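Local coordinates for protein putative TetR-family transcriptional regulator (Bordetella parapertussis 12822, PDB 3CCY) that probably binds regulatory DNA as a TetR-family transcription factor, most likely acting as a repressor in the form of a dimer, at the interface of chains A and B. Numbering follows the deposited sequence. Chains: chain A/B, Putative TetR-family transcriptional regulator.

The interface of chains A and B. Residues chain A 162, 165-166; chain B 162, 165-166.
This is a homodimer interface between the C-terminal, ligand-binding-type domains of a TetR-family regulator. Helix 153-168 of each chain crosses its copy at a steep angle at the two-fold axis. TetR proteins usually pair through helices of this domain, which sets the spacing of their two helix-turn-helix heads, so the dimer here is probably the biological one.

A:Met166 and B:Met166, both selenomethionine, run alongside each other, flank to flank, with their selenium ends on the same side of the interface. Their CG methylenes meet at 3.4 Å, a little closer than ordinary carbon packing. In each chain CG is turned opposite the residue's own carbonyl carbon (chi1 -63°), and this brings it to both the partner CG and the partner's Leu162 carbonyl. The next bond is extended (chi2 -172°), which carries the selenium away from the backbone.

Each CG also sits against a backbone carbonyl of the other helix. A:Met166 CG is 3.5 Å from B:Leu162 O, and the twin contact has the same length. The CB methylene of A:Met166 follows behind, 3.9 Å from the same oxygen. The CD2 methyl of A:Leu162 meets the carbonyl of B:Met166, at 3.6 Å from its O, and B:Leu162 does the same to A:Met166.

A:Gly165 and B:Gly165 face each other where the two backbones come together. The CA of A:Gly165 lies 3.3 Å from B:Gly165 O, and the reverse pair matches it. With no side chain here, main chain meets main chain directly, and the CA atoms of A:Gly165 and B:Gly165 are 4.6 Å apart.

No nitrogen or oxygen of this patch reaches a bonding partner in the opposite chain's part of it.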
loop_
_atom_site.group_PDB
_atom_site.type_symbol
_atom_site.label_atom_id
_atom_site.label_comp_id
_atom_site.label_asym_id
_atom_site.label_seq_id
_atom_site.Cartn_x
_atom_site.Cartn_y
_atom_site.Cartn_z
ATOM N N LEU A 162 -8.757 -4.167 5.653
ATOM C CA LEU A 162 -8.722 -2.726 5.927
ATOM C C LEU A 162 -7.689 -2.438 7.007
ATOM O O LEU A 162 -6.891 -1.512 6.881
ATOM C CB LEU A 162 -10.084 -2.209 6.344
ATOM C CG LEU A 162 -11.092 -2.136 5.180
ATOM C CD1 LEU A 162 -12.529 -1.944 5.682
ATOM C CD2 LEU A 162 -10.704 -1.032 4.090
ATOM N N GLY A 165 -4.091 -2.763 5.418
ATOM C CA GLY A 165 -3.840 -1.477 4.749
ATOM C C GLY A 165 -3.238 -0.421 5.651
ATOM O O GLY A 165 -2.269 0.226 5.247
HETATM N N MSE A 166 -3.819 -0.201 6.837
HETATM C CA MSE A 166 -3.236 0.772 7.783
HETATM C C MSE A 166 -1.788 0.521 8.063
HETATM O O MSE A 166 -0.990 1.463 8.073
HETATM C CB MSE A 166 -3.891 0.715 9.166
HETATM C CG MSE A 166 -5.310 1.062 9.192
HETATM SE SE MSE A 166 -5.830 1.149 11.123
HETATM C CE MSE A 166 -7.310 0.132 11.037
ATOM N N LEU B 162 -2.745 6.728 8.556
ATOM C CA LEU B 162 -3.265 5.395 8.881
ATOM C C LEU B 162 -4.581 5.170 8.151
ATOM O O LEU B 162 -4.799 4.115 7.560
ATOM C CB LEU B 162 -3.450 5.222 10.375
ATOM C CG LEU B 162 -2.120 5.078 11.142
ATOM C CD1 LEU B 162 -2.314 5.249 12.654
ATOM C CD2 LEU B 162 -1.353 3.717 10.804
ATOM N N GLY B 165 -3.805 4.521 4.336
ATOM C CA GLY B 165 -3.442 3.098 4.247
ATOM C C GLY B 165 -4.624 2.172 4.061
ATOM O O GLY B 165 -4.565 1.296 3.195
HETATM N N MSE B 166 -5.670 2.314 4.886
HETATM C CA MSE B 166 -6.876 1.479 4.709
HETATM C C MSE B 166 -7.425 1.530 3.318
HETATM O O MSE B 166 -7.776 0.489 2.756
HETATM C CB MSE B 166 -8.046 1.943 5.581
HETATM C CG MSE B 166 -7.814 1.860 7.021
HETATM SE SE MSE B 166 -9.566 2.279 7.895
HETATM C CE MSE B 166 -8.976 3.494 9.083
#